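Local coordinates for protein heterodimeric restriction endonuclease R.BspD6I small subunit (Bacillus sp., PDB 2P14) that probably cleaves DNA as the catalytic small subunit of a heterodimeric type IIS restriction endonuclease, working in complex with a site-specific nickase subunit, at residues Leu62-Glu73 with Ser89-Tyr97. Numbering follows the deposited sequence.
Sequences LVEYEHFSILIE and SVVRHLQEY. With SO4 (sulfate ion), chain C.
Tyr97 reaches from the helix to the β-hairpin and joins it by its hydroxyl, which gives its proton to Glu64 OE2, 2.7 Å from OH, on the anti side of the carboxylate and somewhat out of its plane. Ser69 OG lies equally near Tyr97 OH, at 2.7 Å, so two polar side chains from the paired strands converge on one phenol oxygen. With CG swung anti to the backbone N (chi1 -172°), the ring extends from the helix and its hydroxyl arrives beside both; tyrosine suits the place, offering a ring face as well as this terminal hydroxyl. Replacing Tyr97 by a phenylalanine would probably leave Glu64 OE2 and Ser69 OG without their common partner.

At the other end, His93 ND1 donates to Glu73 OE2 over 2.7 Å in a nearly straight bond (166°), within the imidazole plane but tilted from the carboxylate plane on its syn side. A water bridges the same Glu73 OE2 to Val90 O, and Val90 CG2 packs against the aliphatic part of Glu73. Histidine can use both nitrogens: NE2 binds O1 of a sulfate, probably from the crystallisation liquor, at 2.8 Å, so in this crystal the ring is held from two sides.

Leu71 occupies the middle, its branched end serving two surfaces: CD1 lies over one face of the Tyr97 ring, 4.3 Å from its centroid, a CH-pi contact, and also meets Leu94, while CD2 rests on the His93 backbone. Leu62 CD1 touches the outer part of the ring at Tyr97 CE1, 3.8 Å away.

Segments 69-73 and 89-97 run nearly antiparallel (158°), as in the β-α-β crossover of strand 69-75, helix 80-98 and strand 104-110, set in a mixed sheet consistent with the PD-(D/E)XK nuclease fold.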
# COMPACT_ATOMS: atom_id res chain seq x y z
N LEU A 62 -3.95 3.25 -7.91
CA LEU A 62 -5.30 3.36 -7.35
C LEU A 62 -6.06 2.11 -7.74
O LEU A 62 -6.05 1.73 -8.91
CB LEU A 62 -6.05 4.58 -7.90
CG LEU A 62 -7.52 4.70 -7.55
CD1 LEU A 62 -7.71 4.97 -6.02
CD2 LEU A 62 -8.14 5.82 -8.43
N VAL A 63 -6.71 1.47 -6.75
CA VAL A 63 -7.65 0.39 -7.09
C VAL A 63 -9.04 0.80 -6.55
O VAL A 63 -9.20 1.13 -5.36
CB VAL A 63 -7.19 -0.99 -6.55
CG1 VAL A 63 -7.18 -1.01 -5.05
CG2 VAL A 63 -8.07 -2.13 -7.08
N GLU A 64 -10.02 0.83 -7.46
CA GLU A 64 -11.37 1.19 -7.07
C GLU A 64 -12.23 -0.05 -7.07
O GLU A 64 -12.40 -0.70 -8.08
CB GLU A 64 -11.95 2.24 -8.02
CG GLU A 64 -11.19 3.54 -7.91
CD GLU A 64 -11.78 4.66 -8.76
OE1 GLU A 64 -12.21 4.37 -9.91
OE2 GLU A 64 -11.77 5.81 -8.28
N TYR A 65 -12.75 -0.41 -5.90
CA TYR A 65 -13.68 -1.52 -5.81
C TYR A 65 -15.08 -0.94 -5.71
O TYR A 65 -15.27 0.27 -5.64
CB TYR A 65 -13.40 -2.33 -4.57
CG TYR A 65 -12.03 -2.97 -4.58
CD1 TYR A 65 -11.75 -4.05 -5.44
CD2 TYR A 65 -11.02 -2.51 -3.72
CE1 TYR A 65 -10.49 -4.65 -5.46
CE2 TYR A 65 -9.76 -3.11 -3.72
CZ TYR A 65 -9.49 -4.18 -4.60
OH TYR A 65 -8.23 -4.76 -4.57
N GLU A 66 -16.07 -1.81 -5.64
CA GLU A 66 -17.44 -1.33 -5.60
C GLU A 66 -17.73 -0.35 -4.46
O GLU A 66 -18.33 0.70 -4.70
CB GLU A 66 -18.35 -2.55 -5.49
CG GLU A 66 -19.80 -2.26 -5.64
CD GLU A 66 -20.48 -3.48 -6.11
OE1 GLU A 66 -20.31 -3.80 -7.32
OE2 GLU A 66 -21.14 -4.12 -5.24
N HIS A 67 -17.32 -0.69 -3.25
CA HIS A 67 -17.76 0.14 -2.13
C HIS A 67 -16.66 1.00 -1.52
O HIS A 67 -16.91 1.76 -0.59
CB HIS A 67 -18.43 -0.73 -1.08
CG HIS A 67 -19.67 -1.39 -1.58
ND1 HIS A 67 -20.81 -0.68 -1.88
CD2 HIS A 67 -19.93 -2.69 -1.88
CE1 HIS A 67 -21.73 -1.52 -2.33
NE2 HIS A 67 -21.23 -2.74 -2.32
N PHE A 68 -15.44 0.89 -2.06
CA PHE A 68 -14.33 1.63 -1.47
C PHE A 68 -13.16 1.55 -2.40
O PHE A 68 -13.15 0.71 -3.32
CB PHE A 68 -13.92 1.04 -0.10
CG PHE A 68 -13.19 -0.28 -0.19
CD1 PHE A 68 -11.81 -0.36 0.05
CD2 PHE A 68 -13.87 -1.45 -0.53
CE1 PHE A 68 -11.13 -1.60 -0.03
CE2 PHE A 68 -13.19 -2.69 -0.63
CZ PHE A 68 -11.83 -2.77 -0.38
N SER A 69 -12.17 2.42 -2.15
CA SER A 69 -10.95 2.45 -2.94
C SER A 69 -9.72 2.28 -2.04
O SER A 69 -9.78 2.60 -0.84
CB SER A 69 -10.87 3.78 -3.70
OG SER A 69 -11.99 3.85 -4.57
N ILE A 70 -8.62 1.84 -2.64
CA ILE A 70 -7.33 1.82 -1.96
C ILE A 70 -6.33 2.55 -2.82
O ILE A 70 -6.21 2.25 -4.01
CB ILE A 70 -6.78 0.40 -1.71
CG1 ILE A 70 -7.83 -0.52 -1.07
CG2 ILE A 70 -5.55 0.47 -0.81
CD1 ILE A 70 -7.35 -1.98 -1.01
N LEU A 71 -5.70 3.55 -2.21
CA LEU A 71 -4.57 4.22 -2.86
C LEU A 71 -3.36 3.47 -2.35
O LEU A 71 -3.18 3.33 -1.14
CB LEU A 71 -4.48 5.68 -2.45
CG LEU A 71 -5.45 6.67 -3.08
CD1 LEU A 71 -6.86 6.37 -2.57
CD2 LEU A 71 -5.07 8.07 -2.75
N ILE A 72 -2.50 3.00 -3.24
CA ILE A 72 -1.34 2.23 -2.83
C ILE A 72 -0.09 3.05 -3.13
O ILE A 72 0.12 3.52 -4.28
CB ILE A 72 -1.29 0.86 -3.50
CG1 ILE A 72 -2.57 0.06 -3.18
CG2 ILE A 72 -0.09 0.10 -2.98
CD1 ILE A 72 -3.29 -0.38 -4.40
N GLU A 73 0.70 3.29 -2.09
CA GLU A 73 1.92 4.10 -2.15
C GLU A 73 3.08 3.18 -1.80
O GLU A 73 3.05 2.57 -0.76
CB GLU A 73 1.85 5.27 -1.17
CG GLU A 73 0.58 6.12 -1.34
CD GLU A 73 0.62 7.09 -2.48
OE1 GLU A 73 1.44 6.98 -3.44
OE2 GLU A 73 -0.22 7.98 -2.43
N SER A 89 3.28 13.58 0.72
CA SER A 89 2.62 13.14 -0.49
C SER A 89 1.61 12.01 -0.21
O SER A 89 0.54 12.00 -0.82
CB SER A 89 3.63 12.76 -1.56
OG SER A 89 4.40 11.69 -1.13
N VAL A 90 1.93 11.09 0.71
CA VAL A 90 0.96 10.04 1.08
C VAL A 90 -0.32 10.67 1.60
O VAL A 90 -1.43 10.31 1.19
CB VAL A 90 1.55 9.05 2.13
CG1 VAL A 90 0.45 8.21 2.80
CG2 VAL A 90 2.57 8.13 1.44
N VAL A 91 -0.19 11.63 2.51
CA VAL A 91 -1.38 12.22 3.10
C VAL A 91 -2.13 13.08 2.08
O VAL A 91 -3.36 13.03 1.99
CB VAL A 91 -1.03 12.99 4.39
CG1 VAL A 91 -2.24 13.83 4.87
CG2 VAL A 91 -0.59 11.99 5.48
N ARG A 92 -1.37 13.88 1.33
CA ARG A 92 -1.96 14.76 0.33
C ARG A 92 -2.75 13.97 -0.71
O ARG A 92 -3.85 14.38 -1.13
CB ARG A 92 -0.89 15.61 -0.36
CG ARG A 92 -1.43 16.61 -1.39
CD ARG A 92 -0.31 17.51 -1.94
NE ARG A 92 0.62 16.82 -2.83
CZ ARG A 92 1.86 16.44 -2.49
NH1 ARG A 92 2.32 16.68 -1.27
NH2 ARG A 92 2.63 15.82 -3.36
N HIS A 93 -2.21 12.86 -1.20
CA HIS A 93 -2.95 12.14 -2.22
C HIS A 93 -4.29 11.64 -1.69
O HIS A 93 -5.30 11.68 -2.39
CB HIS A 93 -2.16 10.94 -2.76
CG HIS A 93 -0.88 11.30 -3.41
ND1 HIS A 93 0.15 10.39 -3.54
CD2 HIS A 93 -0.43 12.46 -3.96
CE1 HIS A 93 1.17 10.96 -4.16
NE2 HIS A 93 0.84 12.22 -4.42
N LEU A 94 -4.26 11.16 -0.44
CA LEU A 94 -5.49 10.65 0.15
C LEU A 94 -6.50 11.77 0.36
O LEU A 94 -7.68 11.57 0.10
CB LEU A 94 -5.19 9.92 1.45
CG LEU A 94 -6.40 9.18 2.10
CD1 LEU A 94 -7.11 8.23 1.15
CD2 LEU A 94 -5.90 8.41 3.28
N GLN A 95 -6.02 12.89 0.87
CA GLN A 95 -6.90 14.05 1.10
C GLN A 95 -7.58 14.43 -0.20
O GLN A 95 -8.80 14.65 -0.27
CB GLN A 95 -6.09 15.24 1.61
CG GLN A 95 -5.67 15.17 3.05
CD GLN A 95 -4.80 16.35 3.45
OE1 GLN A 95 -4.12 16.97 2.62
NE2 GLN A 95 -4.77 16.64 4.74
N GLU A 96 -6.79 14.50 -1.26
CA GLU A 96 -7.33 14.86 -2.56
C GLU A 96 -8.39 13.88 -3.04
O GLU A 96 -9.46 14.27 -3.52
CB GLU A 96 -6.19 14.99 -3.57
CG GLU A 96 -5.39 16.26 -3.32
CD GLU A 96 -6.16 17.54 -3.68
OE1 GLU A 96 -7.03 17.50 -4.57
OE2 GLU A 96 -5.85 18.60 -3.08
N TYR A 97 -8.09 12.59 -2.93
CA TYR A 97 -9.04 11.60 -3.39
C TYR A 97 -10.32 11.68 -2.56
O TYR A 97 -11.43 11.50 -3.10
CB TYR A 97 -8.45 10.18 -3.29
CG TYR A 97 -9.35 9.15 -3.93
CD1 TYR A 97 -9.30 8.90 -5.30
CD2 TYR A 97 -10.29 8.45 -3.16
CE1 TYR A 97 -10.13 7.96 -5.90
CE2 TYR A 97 -11.13 7.52 -3.72
CZ TYR A 97 -11.06 7.27 -5.09
OH TYR A 97 -11.90 6.34 -5.67
S SO4 C . 4.08 13.32 -5.65
O1 SO4 C . 2.82 13.97 -5.26
O2 SO4 C . 5.14 13.80 -4.75
O3 SO4 C . 4.39 13.65 -7.04
O4 SO4 C . 3.91 11.87 -5.50
O HOH W 1 -2.05 8.19 -0.42